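Local coordinates for putative aliphatic sulfonates-binding protein (Escherichia coli, PDB 2X26), which serves in the periplasm as the putative substrate-binding protein of an ABC-type import system for aliphatic sulfonates, at residues S218-S223 against Y241-P246; A225-T230 against P236-Y241; I14-A19 against I34-F39; G204-F209 against T248-V253. All blocks are in the same frame, centred on the assembly; numbering follows the deposited sequence.

Interaction 1. Residues S218-S223 against Y241-P246; sequences SQREQS and YLDHRP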
loop_
_atom_site.group_PDB
_atom_site.type_symbol
_atom_site.label_atom_id
_atom_site.label_comp_id
_atom_site.label_asym_id
_atom_site.label_seq_id
_atom_site.Cartn_x
_atom_site.Cartn_y
_atom_site.Cartn_z
ATOM N N SER A 218 3.815 -14.972 14.004
ATOM C CA SER A 218 4.390 -15.575 15.235
ATOM C C SER A 218 3.509 -15.360 16.462
ATOM O O SER A 218 3.547 -16.154 17.389
ATOM C CB SER A 218 5.810 -15.058 15.497
ATOM O OG SER A 218 5.742 -13.640 15.685
ATOM N N GLN A 219 2.688 -14.314 16.420
ATOM C CA GLN A 219 1.757 -13.991 17.499
ATOM C C GLN A 219 0.388 -13.737 16.849
ATOM O O GLN A 219 -0.218 -12.648 16.973
ATOM C CB GLN A 219 2.244 -12.776 18.339
ATOM C CG GLN A 219 3.316 -13.086 19.391
ATOM C CD GLN A 219 4.067 -11.835 19.883
ATOM O OE1 GLN A 219 3.469 -10.814 20.188
ATOM N NE2 GLN A 219 5.385 -11.927 19.947
ATOM N N ARG A 220 -0.120 -14.749 16.149
ATOM C CA ARG A 220 -1.374 -14.572 15.383
ATOM C C ARG A 220 -2.576 -14.229 16.274
ATOM O O ARG A 220 -3.355 -13.352 15.948
ATOM C CB ARG A 220 -1.652 -15.861 14.557
ATOM C CG ARG A 220 -2.840 -15.703 13.597
ATOM C CD ARG A 220 -3.025 -16.976 12.833
ATOM N NE ARG A 220 -4.364 -17.102 12.266
ATOM C CZ ARG A 220 -4.681 -16.721 11.041
ATOM N NH1 ARG A 220 -3.758 -16.113 10.264
ATOM N NH2 ARG A 220 -5.922 -16.909 10.620
ATOM N N GLU A 221 -2.746 -14.923 17.402
ATOM C CA GLU A 221 -3.879 -14.621 18.265
ATOM C C GLU A 221 -3.900 -13.155 18.730
ATOM O O GLU A 221 -4.944 -12.480 18.654
ATOM C CB GLU A 221 -3.865 -15.547 19.498
ATOM C CG GLU A 221 -5.021 -15.355 20.453
ATOM C CD GLU A 221 -4.882 -16.185 21.761
ATOM O OE1 GLU A 221 -3.768 -16.642 22.132
ATOM O OE2 GLU A 221 -5.891 -16.351 22.477
ATOM N N GLN A 222 -2.747 -12.694 19.206
ATOM C CA GLN A 222 -2.616 -11.330 19.724
ATOM C C GLN A 222 -2.818 -10.338 18.586
ATOM O O GLN A 222 -3.496 -9.306 18.765
ATOM C CB GLN A 222 -1.246 -11.146 20.330
ATOM C CG GLN A 222 -0.869 -9.715 20.591
ATOM C CD GLN A 222 0.571 -9.577 21.060
ATOM O OE1 GLN A 222 1.529 -9.661 20.259
ATOM N NE2 GLN A 222 0.737 -9.381 22.361
ATOM N N SER A 223 -2.257 -10.658 17.421
ATOM C CA SER A 223 -2.323 -9.713 16.292
ATOM C C SER A 223 -3.787 -9.628 15.749
ATOM O O SER A 223 -4.291 -8.559 15.361
ATOM C CB SER A 223 -1.350 -10.142 15.195
ATOM O OG SER A 223 0.003 -10.118 15.625
ATOM N N TYR A 241 -8.716 -12.158 6.521
ATOM C CA TYR A 241 -7.855 -11.125 5.988
ATOM C C TYR A 241 -6.354 -11.486 6.046
ATOM O O TYR A 241 -5.625 -11.353 5.027
ATOM C CB TYR A 241 -8.088 -9.837 6.786
ATOM C CG TYR A 241 -7.223 -8.692 6.405
ATOM C CD1 TYR A 241 -7.592 -7.836 5.391
ATOM C CD2 TYR A 241 -6.018 -8.466 7.059
ATOM C CE1 TYR A 241 -6.750 -6.754 5.020
ATOM C CE2 TYR A 241 -5.196 -7.404 6.723
ATOM C CZ TYR A 241 -5.562 -6.559 5.722
ATOM O OH TYR A 241 -4.745 -5.497 5.444
ATOM N N LEU A 242 -5.888 -11.973 7.196
ATOM C CA LEU A 242 -4.468 -12.372 7.327
ATOM C C LEU A 242 -4.151 -13.591 6.466
ATOM O O LEU A 242 -3.053 -13.677 5.868
ATOM C CB LEU A 242 -4.141 -12.660 8.809
ATOM C CG LEU A 242 -4.144 -11.433 9.732
ATOM C CD1 LEU A 242 -3.720 -12.017 11.105
ATOM C CD2 LEU A 242 -3.120 -10.352 9.290
ATOM N N ASP A 243 -5.112 -14.515 6.344
ATOM C CA ASP A 243 -4.920 -15.703 5.524
ATOM C C ASP A 243 -4.768 -15.385 3.995
ATOM O O ASP A 243 -4.306 -16.239 3.239
ATOM C CB ASP A 243 -6.072 -16.671 5.742
ATOM C CG ASP A 243 -5.997 -17.379 7.067
ATOM O OD1 ASP A 243 -4.887 -17.365 7.670
ATOM O OD2 ASP A 243 -7.036 -17.982 7.487
ATOM N N HIS A 244 -5.176 -14.204 3.548
ATOM C CA HIS A 244 -5.026 -13.856 2.126
ATOM C C HIS A 244 -3.704 -13.142 1.848
ATOM O O HIS A 244 -3.486 -12.700 0.719
ATOM C CB HIS A 244 -6.187 -12.984 1.642
ATOM C CG HIS A 244 -7.525 -13.616 1.843
ATOM N ND1 HIS A 244 -8.643 -12.891 2.199
ATOM C CD2 HIS A 244 -7.920 -14.910 1.754
ATOM C CE1 HIS A 244 -9.674 -13.711 2.310
ATOM N NE2 HIS A 244 -9.263 -14.944 2.044
ATOM N N ARG A 245 -2.842 -13.005 2.863
ATOM C CA ARG A 245 -1.568 -12.273 2.689
ATOM C C ARG A 245 -0.400 -13.214 2.610
ATOM O O ARG A 245 -0.379 -14.258 3.321
ATOM C CB ARG A 245 -1.308 -11.390 3.901
ATOM C CG ARG A 245 -2.377 -10.297 4.051
ATOM C CD ARG A 245 -2.122 -9.629 5.377
ATOM N NE ARG A 245 -1.129 -8.567 5.243
ATOM C CZ ARG A 245 0.028 -8.469 5.899
ATOM N NH1 ARG A 245 0.460 -9.425 6.741
ATOM N NH2 ARG A 245 0.774 -7.368 5.666
ATOM N N PRO A 246 0.550 -12.911 1.728
ATOM C CA PRO A 246 1.762 -13.718 1.717
ATOM C C PRO A 246 2.681 -13.287 2.872
ATOM O O PRO A 246 2.445 -12.247 3.491
ATOM C CB PRO A 246 2.414 -13.309 0.370
ATOM C CG PRO A 246 2.067 -11.910 0.226
ATOM C CD PRO A 246 0.631 -11.789 0.764
#
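The CA atoms of R220 and L242, the closest across the contact, are 8.9 Å apart, an interval between the first turn of one helix and the last part of another that is spanned mainly by the long arginine side chain. R220 does this with an extended chain: CG lies anti to the backbone N (chi1 -173°), and the guanidinium is delivered to the carboxylate of D243, whose side chain it crosses at about a right angle. The two flat groups are nearly parallel, 7° apart, yet the pairing is not the matched two-oxygen kind. Both terminal nitrogens converge on one oxygen, NH1 of R220 at 3.1 Å and NH2 at 3.2 Å from OD1 of D243. Each bond is bent to 122° and therefore weak, although together they form a salt bridge. The same guanidinium also has an apolar neighbour, since NH1 of R220 sits 3.8 Å from CB of L242. The ion pair, exposed on the D243 side and partly exposed on the R220 side, thus lies beside a buried leucine. On the helix that carries R220, Q219 holds the N-cap position, and its carbonyl O receives both N and OG of S223, each at 2.9 Å, the hydroxyl coming from above the carbonyl plane. A further weak bond, from R220 NH2 to A239 O, ties the arginine to helix 235-243. Around the contact, L242 packs on I224 and L227 of helix 220-231 and on T216 of helix 199-218, while S223 touches L18 of helix 14-21.

Interaction 2. Residues A225-T230 against P236-Y241; sequences ALLAKT and PVIASY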
loop_
_atom_site.group_PDB
_atom_site.type_symbol
_atom_site.label_atom_id
_atom_site.label_comp_id
_atom_site.label_asym_id
_atom_site.label_seq_id
_atom_site.Cartn_x
_atom_site.Cartn_y
_atom_site.Cartn_z
ATOM N N ALA A 225 -6.498 -9.967 17.566
ATOM C CA ALA A 225 -7.222 -9.160 18.529
ATOM C C ALA A 225 -6.931 -7.662 18.315
ATOM O O ALA A 225 -7.857 -6.817 18.286
ATOM C CB ALA A 225 -6.847 -9.593 19.942
ATOM N N LEU A 226 -5.652 -7.340 18.095
ATOM C CA LEU A 226 -5.240 -5.957 17.835
ATOM C C LEU A 226 -5.931 -5.377 16.615
ATOM O O LEU A 226 -6.548 -4.314 16.691
ATOM C CB LEU A 226 -3.731 -5.875 17.686
ATOM C CG LEU A 226 -3.306 -4.515 17.173
ATOM C CD1 LEU A 226 -3.452 -3.481 18.289
ATOM C CD2 LEU A 226 -1.893 -4.620 16.643
ATOM N N LEU A 227 -5.864 -6.082 15.486
ATOM C CA LEU A 227 -6.368 -5.559 14.219
ATOM C C LEU A 227 -7.909 -5.586 14.202
ATOM O O LEU A 227 -8.537 -4.726 13.577
ATOM C CB LEU A 227 -5.771 -6.397 13.069
ATOM C CG LEU A 227 -4.267 -6.266 12.827
ATOM C CD1 LEU A 227 -3.808 -7.331 11.806
ATOM C CD2 LEU A 227 -3.901 -4.828 12.322
ATOM N N ALA A 228 -8.546 -6.510 14.951
ATOM C CA ALA A 228 -9.999 -6.479 15.042
ATOM C C ALA A 228 -10.380 -5.153 15.696
ATOM O O ALA A 228 -11.339 -4.517 15.270
ATOM C CB ALA A 228 -10.538 -7.684 15.850
ATOM N N LYS A 229 -9.630 -4.741 16.720
ATOM C CA LYS A 229 -9.910 -3.496 17.431
ATOM C C LYS A 229 -9.672 -2.267 16.548
ATOM O O LYS A 229 -10.537 -1.403 16.452
ATOM C CB LYS A 229 -9.003 -3.406 18.666
ATOM C CG LYS A 229 -9.260 -2.178 19.515
ATOM C CD LYS A 229 -8.498 -2.271 20.871
ATOM C CE LYS A 229 -8.611 -3.670 21.510
ATOM N NZ LYS A 229 -8.185 -3.642 22.958
ATOM N N THR A 230 -8.498 -2.213 15.923
ATOM C CA THR A 230 -8.041 -1.015 15.144
ATOM C C THR A 230 -8.854 -0.879 13.855
ATOM O O THR A 230 -9.259 0.236 13.446
ATOM C CB THR A 230 -6.504 -1.040 14.863
ATOM O OG1 THR A 230 -6.157 -2.215 14.112
ATOM C CG2 THR A 230 -5.651 -0.969 16.158
ATOM N N PRO A 236 -13.201 -13.183 13.171
ATOM C CA PRO A 236 -13.092 -14.064 11.981
ATOM C C PRO A 236 -12.828 -13.341 10.663
ATOM O O PRO A 236 -12.233 -13.936 9.739
ATOM C CB PRO A 236 -14.453 -14.780 11.938
ATOM C CG PRO A 236 -14.911 -14.759 13.418
ATOM C CD PRO A 236 -14.502 -13.367 13.847
ATOM N N VAL A 237 -13.293 -12.107 10.515
ATOM C CA VAL A 237 -12.976 -11.318 9.305
ATOM C C VAL A 237 -11.470 -11.031 9.206
ATOM O O VAL A 237 -10.851 -11.181 8.131
ATOM C CB VAL A 237 -13.832 -10.018 9.249
ATOM C CG1 VAL A 237 -13.421 -9.141 8.058
ATOM C CG2 VAL A 237 -15.316 -10.411 9.116
ATOM N N ILE A 238 -10.865 -10.685 10.351
ATOM C CA ILE A 238 -9.401 -10.426 10.456
ATOM C C ILE A 238 -8.630 -11.719 10.167
ATOM O O ILE A 238 -7.567 -11.664 9.509
ATOM C CB ILE A 238 -9.012 -9.907 11.839
ATOM C CG1 ILE A 238 -9.745 -8.585 12.135
ATOM C CG2 ILE A 238 -7.490 -9.702 11.973
ATOM C CD1 ILE A 238 -9.557 -7.543 11.051
ATOM N N ALA A 239 -9.121 -12.845 10.683
ATOM C CA ALA A 239 -8.457 -14.134 10.430
ATOM C C ALA A 239 -8.358 -14.411 8.913
ATOM O O ALA A 239 -7.295 -14.774 8.407
ATOM C CB ALA A 239 -9.199 -15.273 11.120
ATOM N N SER A 240 -9.495 -14.269 8.213
ATOM C CA SER A 240 -9.586 -14.416 6.750
ATOM C C SER A 240 -8.663 -13.411 6.070
ATOM O O SER A 240 -7.906 -13.762 5.150
ATOM C CB SER A 240 -11.028 -14.169 6.319
ATOM O OG SER A 240 -11.227 -14.391 4.924
ATOM N N TYR A 241 -8.716 -12.158 6.521
ATOM C CA TYR A 241 -7.855 -11.125 5.988
ATOM C C TYR A 241 -6.354 -11.486 6.046
ATOM O O TYR A 241 -5.625 -11.353 5.027
ATOM C CB TYR A 241 -8.088 -9.837 6.786
ATOM C CG TYR A 241 -7.223 -8.692 6.405
ATOM C CD1 TYR A 241 -7.592 -7.836 5.391
ATOM C CD2 TYR A 241 -6.018 -8.466 7.059
ATOM C CE1 TYR A 241 -6.750 -6.754 5.020
ATOM C CE2 TYR A 241 -5.196 -7.404 6.723
ATOM C CZ TYR A 241 -5.562 -6.559 5.722
ATOM O OH TYR A 241 -4.745 -5.497 5.444
#
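I238 packs against L227 and A228 in a pair of consecutive helices, 220-231 and 235-243, linked by a short turn in the alpha/beta fold of a periplasmic binding protein. It is an instructive case of one branched side chain packing between neighbouring helices. The CB of I238 points toward helix 220-231 and sends its two branches to different residues there. CG2, anti to the backbone N, meets CB of L227 at 3.9 Å, a plain aliphatic contact. The other branch, set beside the backbone N by a chi1 of -60°, runs instead to the neighbouring residue and rests on main chain, CG1 of I238 lying 3.6 Å from CA of A228 and 3.7 Å from N of A228. At the tip, a chi2 of -53° folds CD1 round so that it lies 3.9 Å from O of L227, within van der Waals range of that peptide carbonyl. One isoleucine therefore covers the peptide between L227 and A228 as well as the side chains on it. The short side chain of A228 suits this close approach, in which the CA atoms of A228 and I238 stand 6.1 Å apart. Further apolar groups complete the surroundings of I238: I224 and M231 from helix 220-231 and L233 from the connecting turn. L227 also reaches V17 of helix 14-21, and next to I238 on its own helix, V237 packs against L168 of helix 162-169. The side chain of A228 adds its own touch, its CB lying 3.9 Å from CG1 of I238.

Interaction 3. Residues I14-A19 against I34-F39; sequences IGMVLA and ISWVEF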
loop_
_atom_site.group_PDB
_atom_site.type_symbol
_atom_site.label_atom_id
_atom_site.label_comp_id
_atom_site.label_asym_id
_atom_site.label_seq_id
_atom_site.Cartn_x
_atom_site.Cartn_y
_atom_site.Cartn_z
ATOM N N ILE A 14 -0.217 -3.001 7.637
ATOM C CA ILE A 14 -0.040 -3.943 8.773
ATOM C C ILE A 14 1.253 -3.794 9.501
ATOM O O ILE A 14 1.243 -3.753 10.725
ATOM C CB ILE A 14 -0.224 -5.382 8.283
ATOM C CG1 ILE A 14 -1.633 -5.545 7.693
ATOM C CG2 ILE A 14 0.075 -6.381 9.436
ATOM C CD1 ILE A 14 -2.852 -4.995 8.606
ATOM N N GLY A 15 2.356 -3.669 8.752
ATOM C CA GLY A 15 3.696 -3.496 9.376
ATOM C C GLY A 15 3.683 -2.244 10.279
ATOM O O GLY A 15 4.125 -2.285 11.460
ATOM N N MET A 16 3.174 -1.130 9.728
ATOM C CA MET A 16 3.095 0.100 10.488
ATOM C C MET A 16 2.209 -0.039 11.726
ATOM O O MET A 16 2.625 0.363 12.824
ATOM C CB MET A 16 2.623 1.256 9.615
ATOM C CG MET A 16 3.727 1.716 8.680
ATOM S SD MET A 16 3.102 3.160 7.787
ATOM C CE MET A 16 4.589 3.705 7.036
ATOM N N VAL A 17 1.038 -0.610 11.555
ATOM C CA VAL A 17 0.043 -0.675 12.661
ATOM C C VAL A 17 0.586 -1.550 13.800
ATOM O O VAL A 17 0.481 -1.161 14.982
ATOM C CB VAL A 17 -1.317 -1.184 12.144
ATOM C CG1 VAL A 17 -2.301 -1.567 13.289
ATOM C CG2 VAL A 17 -1.978 -0.069 11.277
ATOM N N LEU A 18 1.163 -2.706 13.457
ATOM C CA LEU A 18 1.755 -3.561 14.490
ATOM C C LEU A 18 2.981 -2.901 15.121
ATOM O O LEU A 18 3.131 -2.946 16.330
ATOM C CB LEU A 18 2.086 -4.965 13.984
ATOM C CG LEU A 18 0.897 -5.886 14.253
ATOM C CD1 LEU A 18 -0.169 -5.683 13.206
ATOM C CD2 LEU A 18 1.337 -7.327 14.326
ATOM N N ALA A 19 3.829 -2.242 14.313
ATOM C CA ALA A 19 4.971 -1.520 14.906
ATOM C C ALA A 19 4.500 -0.454 15.903
ATOM O O ALA A 19 5.117 -0.262 16.968
ATOM C CB ALA A 19 5.846 -0.844 13.808
ATOM N N ILE A 34 8.886 10.139 17.488
ATOM C CA ILE A 34 8.112 9.338 16.559
ATOM C C ILE A 34 6.662 9.795 16.694
ATOM O O ILE A 34 6.127 9.890 17.816
ATOM C CB ILE A 34 8.175 7.831 16.902
ATOM C CG1 ILE A 34 9.653 7.314 17.012
ATOM C CG2 ILE A 34 7.363 7.024 15.866
ATOM C CD1 ILE A 34 10.495 7.545 15.715
ATOM N N SER A 35 6.014 10.094 15.575
ATOM C CA SER A 35 4.566 10.388 15.582
ATOM C C SER A 35 3.817 9.677 14.433
ATOM O O SER A 35 4.388 9.333 13.385
ATOM C CB SER A 35 4.263 11.867 15.555
ATOM O OG SER A 35 4.759 12.476 14.392
ATOM N N TRP A 36 2.560 9.426 14.671
ATOM C CA TRP A 36 1.781 8.531 13.805
ATOM C C TRP A 36 0.542 9.329 13.382
ATOM O O TRP A 36 -0.103 9.949 14.221
ATOM C CB TRP A 36 1.343 7.325 14.660
ATOM C CG TRP A 36 2.463 6.460 15.092
ATOM C CD1 TRP A 36 3.157 6.533 16.274
ATOM C CD2 TRP A 36 3.083 5.412 14.323
ATOM N NE1 TRP A 36 4.124 5.544 16.300
ATOM C CE2 TRP A 36 4.100 4.873 15.103
ATOM C CE3 TRP A 36 2.853 4.883 13.068
ATOM C CZ2 TRP A 36 4.908 3.803 14.659
ATOM C CZ3 TRP A 36 3.643 3.806 12.608
ATOM C CH2 TRP A 36 4.654 3.278 13.428
ATOM N N VAL A 37 0.238 9.330 12.089
ATOM C CA VAL A 37 -0.910 10.021 11.572
ATOM C C VAL A 37 -1.673 9.057 10.692
ATOM O O VAL A 37 -1.179 8.634 9.623
ATOM C CB VAL A 37 -0.495 11.264 10.711
ATOM C CG1 VAL A 37 -1.729 12.011 10.308
ATOM C CG2 VAL A 37 0.430 12.133 11.531
ATOM N N GLU A 38 -2.895 8.752 11.114
ATOM C CA GLU A 38 -3.733 7.840 10.340
ATOM C C GLU A 38 -4.466 8.598 9.239
ATOM O O GLU A 38 -5.079 9.641 9.501
ATOM C CB GLU A 38 -4.761 7.166 11.257
ATOM C CG GLU A 38 -5.516 6.060 10.544
ATOM C CD GLU A 38 -6.669 5.578 11.375
ATOM O OE1 GLU A 38 -7.730 6.208 11.317
ATOM O OE2 GLU A 38 -6.499 4.564 12.079
ATOM N N PHE A 39 -4.376 8.084 8.023
ATOM C CA PHE A 39 -5.113 8.643 6.893
ATOM C C PHE A 39 -6.216 7.705 6.388
ATOM O O PHE A 39 -6.062 6.474 6.469
ATOM C CB PHE A 39 -4.125 8.910 5.745
ATOM C CG PHE A 39 -3.243 10.090 6.031
ATOM C CD1 PHE A 39 -3.638 11.362 5.671
ATOM C CD2 PHE A 39 -2.032 9.909 6.701
ATOM C CE1 PHE A 39 -2.821 12.505 5.996
ATOM C CE2 PHE A 39 -1.200 10.989 7.010
ATOM C CZ PHE A 39 -1.608 12.292 6.677
#
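W36 lies against M16 and A19 within a beta-alpha-beta crossover: strand 4-9 leads through helices 14-21 and 24-28 to strand 33-38, which lies parallel beside it at the border of the five-stranded sheet. The CA atoms of M16 and W36 are 9.2 Å apart, and the large indole spans most of that interval. Its first torsion, with CG anti to the carbonyl carbon and beside the backbone N (chi1 -67°), carries the ring from the strand to the helix. The apolar contacts are made by two adjacent carbons of the six-membered ring, CZ3 and CH2. CZ3 of W36 meets CB of M16 at 4.1 Å, and CH2 of W36 meets CB of A19 at 4.3 Å. The two helix residues are three apart in sequence, so they stand on one flank of the helix and offer two adjacent points of support. Beyond CG the chain of M16 is extended, and it continues to I7 and Y9 of strand 4-9 and to F209 of helix 199-218. Hydrogen bonding belongs to the surroundings of this pair. The indole NE1 of W36 bonds to OE2 of E26, a residue of the second helix in the crossover, which holds the ring system by its five-membered ring. S35 and V37, on either side of the tryptophan, pair through their backbones with strand 4-9. A third kind of contact sets aromatic carbons against a backbone oxygen, where the ring approaches obliquely: CZ3 and CH2 of W36 each lie 3.6 Å from O of M16.

Interaction 4. Residues G204-F209 against T248-V253; sequences GVLATF and TTIKPV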
loop_
_atom_site.group_PDB
_atom_site.type_symbol
_atom_site.label_atom_id
_atom_site.label_comp_id
_atom_site.label_asym_id
_atom_site.label_seq_id
_atom_site.Cartn_x
_atom_site.Cartn_y
_atom_site.Cartn_z
ATOM N N GLY A 204 16.431 1.056 8.691
ATOM C CA GLY A 204 16.205 0.418 9.972
ATOM C C GLY A 204 14.730 0.515 10.286
ATOM O O GLY A 204 14.152 -0.428 10.872
ATOM N N VAL A 205 14.124 1.649 9.911
ATOM C CA VAL A 205 12.675 1.826 10.173
ATOM C C VAL A 205 11.891 0.772 9.382
ATOM O O VAL A 205 10.974 0.079 9.911
ATOM C CB VAL A 205 12.177 3.282 9.873
ATOM C CG1 VAL A 205 10.682 3.328 9.823
ATOM C CG2 VAL A 205 12.724 4.260 10.953
ATOM N N LEU A 206 12.196 0.665 8.097
ATOM C CA LEU A 206 11.496 -0.300 7.243
ATOM C C LEU A 206 11.719 -1.731 7.743
ATOM O O LEU A 206 10.766 -2.523 7.782
ATOM C CB LEU A 206 11.924 -0.151 5.777
ATOM C CG LEU A 206 11.588 1.228 5.153
ATOM C CD1 LEU A 206 12.124 1.330 3.740
ATOM C CD2 LEU A 206 10.123 1.512 5.173
ATOM N N ALA A 207 12.919 -2.020 8.197
ATOM C CA ALA A 207 13.234 -3.351 8.696
ATOM C C ALA A 207 12.391 -3.649 9.928
ATOM O O ALA A 207 11.887 -4.788 10.077
ATOM C CB ALA A 207 14.736 -3.433 9.020
ATOM N N THR A 208 12.170 -2.608 10.763
ATOM C CA THR A 208 11.287 -2.685 11.921
ATOM C C THR A 208 9.834 -2.975 11.512
ATOM O O THR A 208 9.182 -3.793 12.137
ATOM C CB THR A 208 11.321 -1.391 12.736
ATOM O OG1 THR A 208 12.650 -1.160 13.197
ATOM C CG2 THR A 208 10.467 -1.532 13.973
ATOM N N PHE A 209 9.321 -2.319 10.466
ATOM C CA PHE A 209 7.944 -2.630 10.006
ATOM C C PHE A 209 7.851 -4.066 9.521
ATOM O O PHE A 209 6.827 -4.725 9.685
ATOM C CB PHE A 209 7.490 -1.736 8.854
ATOM C CG PHE A 209 7.449 -0.265 9.195
ATOM C CD1 PHE A 209 7.124 0.179 10.463
ATOM C CD2 PHE A 209 7.661 0.676 8.184
ATOM C CE1 PHE A 209 7.067 1.569 10.747
ATOM C CE2 PHE A 209 7.557 2.056 8.417
ATOM C CZ PHE A 209 7.295 2.507 9.706
ATOM N N THR A 248 5.327 -11.186 4.504
ATOM C CA THR A 248 5.730 -9.867 4.075
ATOM C C THR A 248 7.230 -9.736 4.147
ATOM O O THR A 248 7.870 -10.284 5.059
ATOM C CB THR A 248 5.136 -8.839 5.006
ATOM O OG1 THR A 248 3.739 -8.798 4.738
ATOM C CG2 THR A 248 5.741 -7.411 4.774
ATOM N N THR A 249 7.802 -9.082 3.144
ATOM C CA THR A 249 9.177 -8.630 3.186
ATOM C C THR A 249 9.086 -7.143 2.814
ATOM O O THR A 249 8.160 -6.739 2.160
ATOM C CB THR A 249 10.071 -9.377 2.178
ATOM O OG1 THR A 249 9.529 -9.262 0.844
ATOM C CG2 THR A 249 10.187 -10.903 2.557
ATOM N N ILE A 250 10.007 -6.331 3.294
ATOM C CA ILE A 250 10.167 -4.971 2.754
ATOM C C ILE A 250 11.595 -4.868 2.189
ATOM O O ILE A 250 12.592 -5.115 2.903
ATOM C CB ILE A 250 9.895 -3.887 3.778
ATOM C CG1 ILE A 250 8.455 -4.076 4.320
ATOM C CG2 ILE A 250 9.961 -2.501 3.064
ATOM C CD1 ILE A 250 8.161 -3.415 5.629
ATOM N N LYS A 251 11.668 -4.587 0.896
ATOM C CA LYS A 251 12.928 -4.582 0.168
ATOM C C LYS A 251 13.123 -3.311 -0.638
ATOM O O LYS A 251 12.177 -2.636 -1.016
ATOM C CB LYS A 251 12.935 -5.781 -0.815
ATOM C CG LYS A 251 12.759 -7.148 -0.172
ATOM C CD LYS A 251 12.793 -8.236 -1.279
ATOM C CE LYS A 251 12.606 -9.645 -0.721
ATOM N NZ LYS A 251 13.099 -10.608 -1.741
ATOM N N PRO A 252 14.393 -2.980 -0.936
ATOM C CA PRO A 252 14.603 -1.946 -1.942
ATOM C C PRO A 252 13.867 -2.336 -3.203
ATOM O O PRO A 252 13.697 -3.535 -3.479
ATOM C CB PRO A 252 16.123 -1.998 -2.196
ATOM C CG PRO A 252 16.700 -2.752 -1.048
ATOM C CD PRO A 252 15.637 -3.678 -0.548
ATOM N N VAL A 253 13.392 -1.336 -3.935
ATOM C CA VAL A 253 12.678 -1.533 -5.168
ATOM C C VAL A 253 13.647 -1.943 -6.268
ATOM O O VAL A 253 14.526 -1.171 -6.650
ATOM C CB VAL A 253 11.943 -0.237 -5.563
ATOM C CG1 VAL A 253 10.984 -0.499 -6.736
ATOM C CG2 VAL A 253 11.113 0.277 -4.357
#
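I250 presses its two branches onto one turn of helix 199-218, where L206 and F209 receive them. CD1 of I250 is the more deeply engaged, 3.5 Å from O of L206 and 3.7 Å from CB of F209, while CG2 of I250 lies 4.1 Å from CB of L206. The isoleucine tip thus rests against a carbonyl oxygen and the CB of F209, while the other branch takes the CB of L206. A chi1 of -58° puts CG1 beside the backbone N and CG2 anti to it, spreading the branches over the helix. F209 contributes only its CB here: its ring leads away, with V205 O over one face, and packs on L25 of helix 24-28. In the next shell, the hydroxyl OG1 of T208 bonds to O of G204 at 2.9 Å, and the amide N of T208 reaches that oxygen from the opposite face of its plane. Y188 of strand 186-191 touches both L206 and I250, and K251 forms backbone hydrogen bonds with V79 of strand 74-80. A linking segment thereby follows the border strand of the sheet while helix 199-218 packs against I250 of that segment, consistent with the layered alpha/beta lobe of a periplasmic binding protein.

Interactions 1 and 2 are neighbours on the same two helices, 220-231 and 235-243, with centres 8 Å apart; interaction 2 is nested inside the chain loop that interaction 1 closes, and both lie within the larger loop closed by interaction 4. Helix 14-21 of interaction 3 connects the groups. L227 CD2 lies 3.8 Å from V17 CG1, and elsewhere on the same helix M16 CE lies 3.7 Å from F209 CE2, joining interactions 3 and 4 across 14 Å between centres. Interactions 2 and 4 remain about 9 Å apart at their nearest atoms. R245, in the 241-246 segment, bonds to a glycerol probably taken from the crystallisation liquor.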